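Local coordinates for flavohemoglobin (Malassezia yamatoensis, PDB 6O0A), which binds heme and FAD and, as a flavohemoglobin, probably detoxifies nitric oxide by passing electrons from NAD(P)H through the flavin to the heme, at residues V282-G287 with V368-P373; N278-L283 with D361-A366; R171-L176 with E192-T197; A198-K203 with S262-D267; P40-V45 with K129-A134. All blocks are in the same frame, centred on the assembly; numbering follows the deposited sequence.

Interaction 1: residues V282-G287 with V368-P373; sequences VLICAG and VFLCGP
Ile284 lays its side chain alongside that of Leu370, both pointing the same way from the sheet, with Ile284 CB 3.7 Å from Leu370 CD2. Its CG1 branch, anti to the carbonyl carbon (chi1 -60°), carries CD1 on to Val368 CG1 at 4.1 Å, and helix 374-386 closes over this face through Phe376 and Met380. The other face is lined by Leu283, Phe369 and the two cysteines. There Leu283 CD2 reaches Phe369 CB at 3.7 Å, while the Phe369 ring makes an edge-to-face contact with Phe296 of helix 290-302.

The backbones are neighbouring parallel strands, 282-286 and 368-371, of the NAD-binding domain's helix-flanked parallel sheet, with axes 4.8 Å apart and 14° between their directions. The ladder alternates as parallel pairing requires: Phe369 N to Val282 O (2.8 Å), Ile284 N to Phe369 O (2.8 Å), Cys371 N to Ile284 O (3.0 Å) and Ala286 N to Cys371 O (3.0 Å). The Phe369 N bond is nearly straight, 169° at hydrogen. Beyond the ladder, Ala286 CB meets the ring of Pro373, the N-cap of helix 374-386. Four main-chain bonds thus pair amides and carbonyls between the strands, and aliphatic, aromatic and cysteine side chains, rather than charged groups, face the packed helices.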
# COMPACT_ATOMS: atom_id res chain seq x y z
N VAL A 282 -16.61 1.45 10.85
CA VAL A 282 -16.17 0.25 11.55
C VAL A 282 -14.74 0.01 11.11
O VAL A 282 -14.47 -0.13 9.92
CB VAL A 282 -17.07 -0.96 11.26
CG1 VAL A 282 -16.60 -2.18 12.06
CG2 VAL A 282 -18.53 -0.65 11.60
N LEU A 283 -13.82 0.02 12.07
CA LEU A 283 -12.39 -0.13 11.79
C LEU A 283 -11.93 -1.45 12.40
O LEU A 283 -12.02 -1.64 13.62
CB LEU A 283 -11.60 1.06 12.35
CG LEU A 283 -12.17 2.44 12.02
CD1 LEU A 283 -11.32 3.53 12.66
CD2 LEU A 283 -12.24 2.66 10.50
N ILE A 284 -11.44 -2.35 11.55
CA ILE A 284 -11.09 -3.71 11.98
C ILE A 284 -9.63 -3.95 11.61
O ILE A 284 -9.25 -3.82 10.44
CB ILE A 284 -11.99 -4.76 11.32
CG1 ILE A 284 -13.46 -4.50 11.70
CG2 ILE A 284 -11.54 -6.15 11.70
CD1 ILE A 284 -14.44 -5.49 11.09
N CYS A 285 -8.81 -4.31 12.60
CA CYS A 285 -7.38 -4.46 12.34
C CYS A 285 -6.79 -5.61 13.14
O CYS A 285 -7.37 -6.10 14.11
CB CYS A 285 -6.61 -3.16 12.64
SG CYS A 285 -6.68 -2.63 14.37
N ALA A 286 -5.60 -6.04 12.71
CA ALA A 286 -4.84 -7.07 13.40
C ALA A 286 -3.39 -6.63 13.47
O ALA A 286 -2.85 -6.10 12.49
CB ALA A 286 -4.94 -8.43 12.70
N GLY A 287 -2.76 -6.87 14.62
CA GLY A 287 -1.33 -6.64 14.73
C GLY A 287 -0.98 -5.19 14.43
O GLY A 287 -1.64 -4.26 14.89
N VAL A 368 -16.66 -0.06 6.23
CA VAL A 368 -15.83 -0.96 7.02
C VAL A 368 -14.42 -0.93 6.46
O VAL A 368 -14.23 -1.15 5.26
CB VAL A 368 -16.38 -2.40 7.01
CG1 VAL A 368 -15.51 -3.29 7.86
CG2 VAL A 368 -17.83 -2.43 7.49
N PHE A 369 -13.45 -0.68 7.32
CA PHE A 369 -12.04 -0.63 6.95
C PHE A 369 -11.30 -1.81 7.58
O PHE A 369 -11.48 -2.10 8.76
CB PHE A 369 -11.41 0.69 7.42
CG PHE A 369 -9.92 0.74 7.29
CD1 PHE A 369 -9.33 0.96 6.05
CD2 PHE A 369 -9.10 0.55 8.40
CE1 PHE A 369 -7.95 1.00 5.93
CE2 PHE A 369 -7.71 0.60 8.28
CZ PHE A 369 -7.14 0.82 7.05
N LEU A 370 -10.48 -2.50 6.78
CA LEU A 370 -9.70 -3.64 7.24
C LEU A 370 -8.21 -3.38 7.06
O LEU A 370 -7.78 -2.92 6.00
CB LEU A 370 -10.04 -4.92 6.46
CG LEU A 370 -11.51 -5.28 6.29
CD1 LEU A 370 -11.64 -6.52 5.40
CD2 LEU A 370 -12.13 -5.51 7.67
N CYS A 371 -7.42 -3.71 8.07
CA CYS A 371 -5.98 -3.69 7.89
C CYS A 371 -5.36 -4.77 8.76
O CYS A 371 -5.44 -4.71 9.99
CB CYS A 371 -5.39 -2.33 8.24
SG CYS A 371 -3.68 -2.22 7.76
N GLY A 372 -4.73 -5.75 8.13
CA GLY A 372 -4.08 -6.83 8.83
C GLY A 372 -3.38 -7.72 7.83
O GLY A 372 -3.29 -7.39 6.65
N PRO A 373 -2.87 -8.86 8.29
CA PRO A 373 -2.27 -9.81 7.35
C PRO A 373 -3.27 -10.20 6.27
O PRO A 373 -4.48 -10.14 6.46
CB PRO A 373 -1.91 -11.01 8.24
CG PRO A 373 -1.76 -10.42 9.61
CD PRO A 373 -2.82 -9.34 9.68

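Interaction 2: residues N278-L283 with D361-A366; sequences NSPLVL and DIPANA
Apolar contacts between Pro280 and the loop 361-366 make up much of this junction. The Pro280 ring sets CG against Pro363 CG at 3.9 Å, the two rings meeting at a slant, and the same CG lies 4.3 Å from Ala366 CB. Deeper in, Val282 CG2 faces Ile362 CG2 at 4.3 Å. With Val282 CG1 anti to the backbone N (chi1 -178°), CG2 is left beside that N and faces Ile362, which continues inward onto Val368.

Contacts of polar groups with carbon come next. Asn365 turns its amide toward Pro280, the two side chains crossing at about a right angle, with ND2 3.5 Å from Pro280 CD. Ser279 CB approaches Asn365 O at 3.3 Å, whereas the Ser279 hydroxyl is engaged by the carbonyl of Asp276. A CA-H...O contact joins Ala366 CA to Pro280 O.

These residues lead into two adjacent parallel strands, 281-286 and 367-371, of the NAD-binding domain. A type I beta turn from Pro363 to Ala366, closed by Ala366 N to Pro363 O (3.1 Å), brings the loop round into the second strand, and main-chain bonding of Pro280 and Val282 with Ser367 begins the pairing.

The remaining link is through solvent. One water donates to Asn278 O and accepts from Asn365 ND2 at 3.0 Å, bridging the outer end of the contact, and Ser279 O accepts a hydrogen bond from Arg307 NH1.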
# COMPACT_ATOMS: atom_id res chain seq x y z
N ASN A 278 -22.73 11.56 7.83
CA ASN A 278 -23.05 10.95 9.12
C ASN A 278 -22.91 9.43 9.13
O ASN A 278 -23.34 8.79 10.10
CB ASN A 278 -24.46 11.34 9.56
N SER A 279 -22.31 8.83 8.11
CA SER A 279 -22.24 7.38 8.04
C SER A 279 -21.34 6.83 9.16
O SER A 279 -20.29 7.41 9.45
CB SER A 279 -21.71 6.93 6.68
OG SER A 279 -20.56 7.66 6.30
N PRO A 280 -21.73 5.73 9.79
CA PRO A 280 -20.87 5.14 10.82
C PRO A 280 -19.65 4.47 10.21
O PRO A 280 -19.64 4.09 9.04
CB PRO A 280 -21.78 4.10 11.50
CG PRO A 280 -23.07 4.09 10.72
CD PRO A 280 -22.86 4.85 9.45
N LEU A 281 -18.60 4.36 11.03
CA LEU A 281 -17.35 3.75 10.62
C LEU A 281 -17.05 2.53 11.49
O LEU A 281 -17.20 2.57 12.71
CB LEU A 281 -16.18 4.74 10.74
CG LEU A 281 -16.17 5.99 9.86
CD1 LEU A 281 -15.01 6.89 10.26
CD2 LEU A 281 -16.07 5.63 8.38
N VAL A 282 -16.61 1.45 10.85
CA VAL A 282 -16.17 0.25 11.55
C VAL A 282 -14.74 0.01 11.11
O VAL A 282 -14.47 -0.13 9.92
CB VAL A 282 -17.07 -0.96 11.26
CG1 VAL A 282 -16.60 -2.18 12.06
CG2 VAL A 282 -18.53 -0.65 11.60
N LEU A 283 -13.82 0.02 12.07
CA LEU A 283 -12.39 -0.13 11.79
C LEU A 283 -11.93 -1.45 12.40
O LEU A 283 -12.02 -1.64 13.62
CB LEU A 283 -11.60 1.06 12.35
CG LEU A 283 -12.17 2.44 12.02
CD1 LEU A 283 -11.32 3.53 12.66
CD2 LEU A 283 -12.24 2.66 10.50
N ASP A 361 -23.35 -5.40 14.89
CA ASP A 361 -24.53 -4.77 14.29
C ASP A 361 -24.01 -3.71 13.33
O ASP A 361 -23.80 -2.55 13.70
CB ASP A 361 -25.45 -4.19 15.35
N ILE A 362 -23.80 -4.10 12.08
CA ILE A 362 -23.20 -3.23 11.07
C ILE A 362 -24.30 -2.85 10.08
O ILE A 362 -24.80 -3.71 9.33
CB ILE A 362 -22.02 -3.91 10.36
CG1 ILE A 362 -20.97 -4.35 11.39
CG2 ILE A 362 -21.39 -2.96 9.35
CD1 ILE A 362 -19.76 -5.01 10.77
N PRO A 363 -24.71 -1.58 10.03
CA PRO A 363 -25.77 -1.18 9.11
C PRO A 363 -25.27 -1.03 7.68
O PRO A 363 -24.07 -0.95 7.40
CB PRO A 363 -26.22 0.17 9.67
CG PRO A 363 -25.01 0.71 10.36
CD PRO A 363 -24.30 -0.49 10.93
N ALA A 364 -26.24 -0.98 6.76
CA ALA A 364 -25.93 -0.96 5.33
C ALA A 364 -25.26 0.33 4.88
O ALA A 364 -24.70 0.36 3.78
CB ALA A 364 -27.21 -1.19 4.51
N ASN A 365 -25.31 1.38 5.69
CA ASN A 365 -24.65 2.63 5.36
C ASN A 365 -23.28 2.78 6.03
O ASN A 365 -22.63 3.82 5.86
CB ASN A 365 -25.55 3.82 5.72
CG ASN A 365 -25.72 4.00 7.22
OD1 ASN A 365 -25.78 3.02 7.97
ND2 ASN A 365 -25.79 5.24 7.66
N ALA A 366 -22.82 1.77 6.76
CA ALA A 366 -21.50 1.82 7.38
C ALA A 366 -20.42 1.53 6.35
O ALA A 366 -20.60 0.71 5.45
CB ALA A 366 -21.40 0.81 8.51
O HOH W 1 -25.88 7.05 10.08

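Interaction 3: residues R171-L176 with E192-T197; sequences RAKFKL and EPADNT
Phe174 packs on Pro193 where the beta hairpin of strands 171-181 and 186-193 ends, in the antiparallel sheet of the FAD-binding domain. From CB, which lies 3.5 Å from Glu192 O, the side chain leaves with CG anti to the carbonyl carbon (chi1 -80°), which lays the ring beside Pro193, both pointing the same way. CG and CD2 pass the Glu192 carbonyl; CE2 then reaches Pro193 CD at 3.7 Å, and CZ comes near Pro193 CG. Pro193 CA sits over one ring face, 4.0 Å from the centroid and 21° off the normal, a CH-pi contact.

Phe174 and Pro193 form a non-hydrogen-bonded pair; Lys175 and Glu192 form the hydrogen-bonded pair beside it, with Lys175 N to Glu192 O at 2.7 Å and Glu192 N returning to Lys175 O. Ala194 N then bonds Lys173 O from 37° above the carbonyl plane, as the chain departs from strand geometry.

Past that point Asp195 replaces the ladder with its carboxylate. Ala172 CB meets Thr197 CB nearby, and a water donates to both Lys173 O and Asp195 OD1. Asp195 OD1 also accepts from Thr197 N, making an Asx turn, while OD2 takes Lys173 N at 3.0 Å from above the carboxylate plane.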
# COMPACT_ATOMS: atom_id res chain seq x y z
N ARG A 171 12.63 12.46 -2.21
CA ARG A 171 12.89 12.09 -0.83
C ARG A 171 13.88 13.09 -0.25
O ARG A 171 14.63 13.75 -0.98
CB ARG A 171 13.42 10.65 -0.71
CG ARG A 171 14.58 10.32 -1.62
CD ARG A 171 14.86 8.82 -1.54
NE ARG A 171 15.92 8.39 -2.44
CZ ARG A 171 15.71 7.90 -3.65
NH1 ARG A 171 16.73 7.51 -4.40
NH2 ARG A 171 14.47 7.79 -4.13
N ALA A 172 13.86 13.21 1.08
CA ALA A 172 14.67 14.20 1.78
C ALA A 172 15.21 13.59 3.06
O ALA A 172 14.67 12.60 3.57
CB ALA A 172 13.87 15.48 2.08
N LYS A 173 16.27 14.19 3.59
CA LYS A 173 16.98 13.62 4.74
C LYS A 173 16.25 13.94 6.04
O LYS A 173 15.86 15.09 6.27
CB LYS A 173 18.41 14.15 4.80
CG LYS A 173 19.37 13.25 5.56
CD LYS A 173 19.62 11.93 4.85
CE LYS A 173 20.64 12.06 3.73
NZ LYS A 173 20.98 10.73 3.14
N PHE A 174 16.06 12.91 6.87
CA PHE A 174 15.47 13.05 8.19
C PHE A 174 16.40 12.47 9.25
O PHE A 174 17.19 11.56 8.97
CB PHE A 174 14.10 12.35 8.28
CG PHE A 174 12.97 13.16 7.70
CD1 PHE A 174 12.87 13.35 6.33
CD2 PHE A 174 12.01 13.72 8.52
CE1 PHE A 174 11.84 14.10 5.78
CE2 PHE A 174 10.96 14.48 7.98
CZ PHE A 174 10.88 14.66 6.61
N LYS A 175 16.28 12.98 10.46
CA LYS A 175 17.03 12.49 11.61
C LYS A 175 16.09 11.77 12.56
O LYS A 175 14.97 12.22 12.83
CB LYS A 175 17.74 13.66 12.31
CG LYS A 175 18.43 13.29 13.62
CD LYS A 175 18.49 14.51 14.55
CE LYS A 175 19.91 14.94 14.83
NZ LYS A 175 19.96 16.04 15.84
N LEU A 176 16.54 10.63 13.08
CA LEU A 176 15.78 9.90 14.08
C LEU A 176 15.94 10.60 15.43
O LEU A 176 17.04 10.66 15.97
CB LEU A 176 16.24 8.44 14.12
CG LEU A 176 15.56 7.58 15.19
CD1 LEU A 176 14.02 7.51 14.97
CD2 LEU A 176 16.15 6.16 15.21
N GLU A 192 12.60 13.87 12.29
CA GLU A 192 12.45 15.28 11.94
C GLU A 192 13.38 15.62 10.80
O GLU A 192 14.40 14.94 10.59
CB GLU A 192 12.73 16.18 13.15
CG GLU A 192 11.61 16.10 14.18
CD GLU A 192 11.89 16.92 15.43
OE1 GLU A 192 12.91 17.62 15.46
OE2 GLU A 192 11.08 16.84 16.38
N PRO A 193 13.06 16.65 10.01
CA PRO A 193 13.93 16.98 8.87
C PRO A 193 15.35 17.27 9.30
O PRO A 193 15.60 17.92 10.32
CB PRO A 193 13.27 18.22 8.26
CG PRO A 193 11.85 18.12 8.65
CD PRO A 193 11.83 17.46 10.02
N ALA A 194 16.29 16.78 8.50
CA ALA A 194 17.71 17.05 8.66
C ALA A 194 18.26 17.85 7.49
O ALA A 194 19.47 18.01 7.37
CB ALA A 194 18.50 15.74 8.81
N ASP A 195 17.39 18.32 6.60
CA ASP A 195 17.77 19.33 5.64
C ASP A 195 16.63 20.35 5.59
O ASP A 195 15.72 20.32 6.43
CB ASP A 195 18.16 18.69 4.29
CG ASP A 195 17.04 17.93 3.61
OD1 ASP A 195 15.87 18.36 3.73
OD2 ASP A 195 17.33 16.91 2.93
N ASN A 196 16.67 21.26 4.63
CA ASN A 196 15.73 22.37 4.63
C ASN A 196 14.53 22.15 3.71
O ASN A 196 13.79 23.09 3.44
CB ASN A 196 16.45 23.67 4.28
CG ASN A 196 17.44 24.07 5.35
OD1 ASN A 196 17.27 23.71 6.53
ND2 ASN A 196 18.48 24.80 4.96
N THR A 197 14.30 20.92 3.27
CA THR A 197 13.17 20.62 2.39
C THR A 197 11.85 20.78 3.14
O THR A 197 11.68 20.22 4.22
CB THR A 197 13.28 19.20 1.84
OG1 THR A 197 14.41 19.11 0.95
CG2 THR A 197 12.03 18.81 1.09
O HOH W 2 14.06 16.96 5.30

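Interaction 4: residues A198-K203 with S262-D267; sequences AMTPGK and SNPYGD
Two loops of the FAD-binding domain meet here: residues 198-203, between strands 186-193 and 207-213, and residues 262-267, which follow strand 258-262 and lead toward helix 270-273. Pro264 is the wedge between them. Its CG and CD press against Thr200, with Pro264 CD 3.8 Å from Thr200 CB and Pro264 CG 3.7 Å from Thr200 O, and CG goes on to Gly202 CA at 4.1 Å. The two side chains meet at a slant, and the contact is by van der Waals touch.

Thr200 places CG2 anti to the backbone N and OG1 beside it (chi1 -59°), which leaves the hydroxyl bonded to Gln165 and Ala166 N, in the linker region after helix 137-163. Arg234 of strand 234-239 takes the Thr200 carbonyl. On the other loop, Asn263 ND2 is held by Asn167 OD1, so both loops are tied to residues 165-167.

Direct polar bonding between the loops is replaced by water. At one end a water accepts from Thr200 N and donates to Asn263 OD1, 2.8 Å away. At the far end, another accepts from Lys203 NZ at 2.8 Å and donates to Gly266 O at 2.9 Å.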
# COMPACT_ATOMS: atom_id res chain seq x y z
N ALA A 198 10.92 21.55 2.56
CA ALA A 198 9.61 21.73 3.19
C ALA A 198 8.82 20.42 3.16
O ALA A 198 8.86 19.68 2.18
CB ALA A 198 8.83 22.83 2.47
N MET A 199 8.09 20.14 4.25
CA MET A 199 7.29 18.93 4.36
C MET A 199 5.90 19.15 3.78
O MET A 199 5.25 20.17 4.07
CB MET A 199 7.16 18.49 5.82
CG MET A 199 8.47 17.99 6.44
SD MET A 199 8.30 17.75 8.21
CE MET A 199 6.99 16.52 8.26
N THR A 200 5.45 18.20 2.97
CA THR A 200 4.05 18.16 2.56
C THR A 200 3.21 17.67 3.73
O THR A 200 3.57 16.66 4.36
CB THR A 200 3.87 17.20 1.38
OG1 THR A 200 4.69 17.65 0.29
CG2 THR A 200 2.42 17.19 0.92
N PRO A 201 2.10 18.33 4.06
CA PRO A 201 1.23 17.83 5.12
C PRO A 201 0.63 16.49 4.75
O PRO A 201 0.11 16.30 3.65
CB PRO A 201 0.15 18.91 5.24
CG PRO A 201 0.75 20.14 4.65
CD PRO A 201 1.66 19.64 3.55
N GLY A 202 0.73 15.54 5.67
CA GLY A 202 0.13 14.24 5.45
C GLY A 202 -1.35 14.22 5.80
O GLY A 202 -1.84 15.03 6.59
N LYS A 203 -2.07 13.31 5.16
CA LYS A 203 -3.47 13.04 5.45
C LYS A 203 -3.57 11.73 6.21
O LYS A 203 -2.80 10.80 5.96
CB LYS A 203 -4.30 12.97 4.17
CG LYS A 203 -4.21 14.24 3.31
CD LYS A 203 -5.22 14.25 2.18
CE LYS A 203 -5.05 13.04 1.27
NZ LYS A 203 -5.79 13.19 -0.02
N SER A 262 10.41 9.73 1.86
CA SER A 262 9.69 10.24 0.71
C SER A 262 8.63 11.25 1.14
O SER A 262 8.40 11.50 2.33
CB SER A 262 9.02 9.10 -0.06
OG SER A 262 7.87 8.65 0.66
N ASN A 263 7.96 11.81 0.15
CA ASN A 263 6.76 12.57 0.39
C ASN A 263 5.61 11.62 0.73
O ASN A 263 5.66 10.44 0.40
CB ASN A 263 6.46 13.44 -0.83
CG ASN A 263 7.45 14.59 -0.96
OD1 ASN A 263 7.98 15.08 0.04
ND2 ASN A 263 7.70 15.03 -2.19
N PRO A 264 4.58 12.11 1.42
CA PRO A 264 3.50 11.22 1.86
C PRO A 264 2.47 11.00 0.77
O PRO A 264 2.12 11.92 0.01
CB PRO A 264 2.90 11.99 3.04
CG PRO A 264 3.05 13.44 2.63
CD PRO A 264 4.38 13.50 1.87
N TYR A 265 1.96 9.77 0.69
CA TYR A 265 1.02 9.38 -0.36
C TYR A 265 0.08 8.31 0.19
O TYR A 265 0.24 7.82 1.30
CB TYR A 265 1.77 8.89 -1.61
CG TYR A 265 2.46 10.01 -2.36
CD1 TYR A 265 1.73 10.96 -3.05
CD2 TYR A 265 3.85 10.13 -2.35
CE1 TYR A 265 2.35 12.01 -3.72
CE2 TYR A 265 4.49 11.17 -3.02
CZ TYR A 265 3.72 12.11 -3.71
OH TYR A 265 4.33 13.15 -4.38
N GLY A 266 -0.91 7.96 -0.63
CA GLY A 266 -1.80 6.88 -0.30
C GLY A 266 -3.22 7.35 -0.47
O GLY A 266 -3.53 8.51 -0.16
N ASP A 267 -4.10 6.50 -0.99
CA ASP A 267 -5.47 6.91 -1.27
C ASP A 267 -6.45 6.32 -0.27
O ASP A 267 -7.66 6.51 -0.42
CB ASP A 267 -5.87 6.55 -2.70
CG ASP A 267 -5.85 5.05 -2.97
OD1 ASP A 267 -5.49 4.25 -2.08
OD2 ASP A 267 -6.21 4.65 -4.10
O HOH W 3 7.15 15.95 2.55
O HOH W 4 -5.16 10.72 -1.20

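Interaction 5: residues P40-V45 with K129-A134; sequences PHITPV and KDLGDA
Helix 25-53 meets the C-terminal end of helix 115-131, with Ile42 CA and Asp130 CA, the nearest pair, 6.4 Å apart; the backbone N of Pro40, His41 and Pro44 makes no bond to the preceding turn, kinking the first helix, and Gly132 leaves the second with positive phi (63°).

Ile42 is the central side chain. Its CG1 branch comes across Asp130 at about a right angle, with Ile42 CG1 3.6 Å from Asp130 CB, and chi2 of 167° extends CD1 farther, to 4.3 Å from Leu131 CD1. Asp130 thus offers its methylene and carboxylate carbon to the isoleucine. With CG anti to the backbone N (chi1 -170°), the carboxylate is carried toward helix 25-53, where OD2 forms a salt bridge with Arg38 NE, just before the segment 40-45. His41 CB lies 3.8 Å from Asp130 OD1, but the imidazole itself leads away, its ND1 5.6 Å from that oxygen.

One turn farther along, in one of the two modelled conformers of Lys129, Val45 CG1 touches Lys129 CD at 4.1 Å. The lysine chain is extended beyond CG in that conformer, and its aliphatic part passes the valine before NZ reaches Asp49, farther along helix 25-53, in a salt bridge. Between the two segments themselves the contact is a thin apolar seam.

Within the helical heme-binding part of the chain, the seam continues along helix 115-131, where Ile42 also packs on Ala126 and Ile127 and Val45 on Ala126; the heme lies about 13 Å from the side chain of Ile42.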
# COMPACT_ATOMS: atom_id res chain seq x y z
N PRO A 40 3.95 -15.45 -15.17
CA PRO A 40 4.93 -15.89 -14.17
C PRO A 40 6.27 -16.27 -14.76
O PRO A 40 7.29 -16.19 -14.07
CB PRO A 40 4.25 -17.11 -13.52
CG PRO A 40 2.80 -16.91 -13.77
CD PRO A 40 2.70 -16.24 -15.10
N HIS A 41 6.29 -16.71 -16.01
CA HIS A 41 7.55 -17.06 -16.64
C HIS A 41 8.24 -15.83 -17.22
O HIS A 41 9.47 -15.74 -17.20
CB HIS A 41 7.33 -18.12 -17.71
CG HIS A 41 6.64 -19.35 -17.20
ND1 HIS A 41 5.29 -19.40 -16.93
CD2 HIS A 41 7.13 -20.58 -16.89
CE1 HIS A 41 4.97 -20.60 -16.49
NE2 HIS A 41 6.07 -21.33 -16.45
N ILE A 42 7.46 -14.86 -17.70
CA ILE A 42 8.05 -13.69 -18.35
C ILE A 42 8.64 -12.73 -17.31
O ILE A 42 9.71 -12.14 -17.53
CB ILE A 42 6.99 -13.00 -19.23
CG1 ILE A 42 6.64 -13.88 -20.43
CG2 ILE A 42 7.46 -11.61 -19.69
CD1 ILE A 42 5.40 -13.46 -21.18
N THR A 43 7.98 -12.58 -16.16
CA THR A 43 8.35 -11.64 -15.10
C THR A 43 9.81 -11.70 -14.67
O THR A 43 10.49 -10.67 -14.69
CB THR A 43 7.45 -11.87 -13.87
OG1 THR A 43 6.14 -11.39 -14.15
CG2 THR A 43 8.02 -11.16 -12.64
N PRO A 44 10.34 -12.86 -14.25
CA PRO A 44 11.72 -12.88 -13.77
C PRO A 44 12.71 -12.57 -14.86
O PRO A 44 13.79 -12.04 -14.59
CB PRO A 44 11.89 -14.31 -13.23
CG PRO A 44 10.52 -14.86 -13.14
CD PRO A 44 9.76 -14.21 -14.23
N VAL A 45 12.35 -12.89 -16.11
CA VAL A 45 13.24 -12.58 -17.21
C VAL A 45 13.24 -11.08 -17.47
O VAL A 45 14.29 -10.46 -17.67
CB VAL A 45 12.85 -13.38 -18.46
CG1 VAL A 45 13.78 -13.02 -19.61
CG2 VAL A 45 12.91 -14.87 -18.16
N LYS A 129 11.32 -13.09 -25.96
CA LYS A 129 12.13 -14.26 -25.63
C LYS A 129 11.26 -15.45 -25.26
O LYS A 129 11.55 -16.60 -25.64
CB LYS A 129 13.07 -13.93 -24.47
CG LYS A 129 14.18 -12.94 -24.78
CD LYS A 129 15.05 -12.76 -23.55
CE LYS A 129 16.05 -11.64 -23.71
NZ LYS A 129 16.92 -11.53 -22.51
N ASP A 130 10.18 -15.20 -24.52
CA ASP A 130 9.31 -16.29 -24.09
C ASP A 130 8.51 -16.86 -25.25
O ASP A 130 8.48 -18.08 -25.45
CB ASP A 130 8.37 -15.81 -22.99
CG ASP A 130 7.61 -16.95 -22.34
OD1 ASP A 130 8.15 -17.55 -21.39
OD2 ASP A 130 6.49 -17.26 -22.78
N LEU A 131 7.84 -16.00 -26.02
CA LEU A 131 6.95 -16.47 -27.07
C LEU A 131 7.69 -16.86 -28.35
O LEU A 131 7.15 -17.64 -29.14
CB LEU A 131 5.91 -15.40 -27.38
CG LEU A 131 4.64 -15.38 -26.51
CD1 LEU A 131 4.92 -15.41 -25.02
CD2 LEU A 131 3.80 -14.15 -26.87
N GLY A 132 8.89 -16.32 -28.58
CA GLY A 132 9.62 -16.69 -29.78
C GLY A 132 8.87 -16.28 -31.03
O GLY A 132 8.33 -15.17 -31.12
N ASP A 133 8.80 -17.19 -32.00
CA ASP A 133 8.12 -16.85 -33.25
C ASP A 133 6.62 -16.64 -33.07
O ASP A 133 5.98 -16.11 -33.97
CB ASP A 133 8.40 -17.92 -34.33
CG ASP A 133 7.93 -19.31 -33.93
OD1 ASP A 133 7.24 -19.47 -32.90
OD2 ASP A 133 8.26 -20.27 -34.67
N ALA A 134 6.06 -17.02 -31.91
CA ALA A 134 4.68 -16.72 -31.59
C ALA A 134 4.45 -15.25 -31.26
O ALA A 134 3.29 -14.82 -31.22
CB ALA A 134 4.20 -17.59 -30.43
O HOH W 5 10.03 -16.64 -19.99

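In the fold
Interactions 1 and 2 belong to the same pair of parallel strands: interaction 1 is the buried ladder, interaction 2 the partly buried approach to it, and they share Val282 and Leu283. Where the first relies on regular main-chain bonds, the second uses proline packing and water. Interactions 3 and 4 lie together in the FAD-binding domain and touch through Met199, which packs on Pro193 and Phe174; a partly buried hairpin ladder at 171-176 with 192-197 gives way to buried, water-bridged loops at 198-203 with 262-267. Interaction 5 stands apart on the surface of the helical heme-binding part, its centre about 38 Å from that of interaction 1, its charged ends paired outside the two segments.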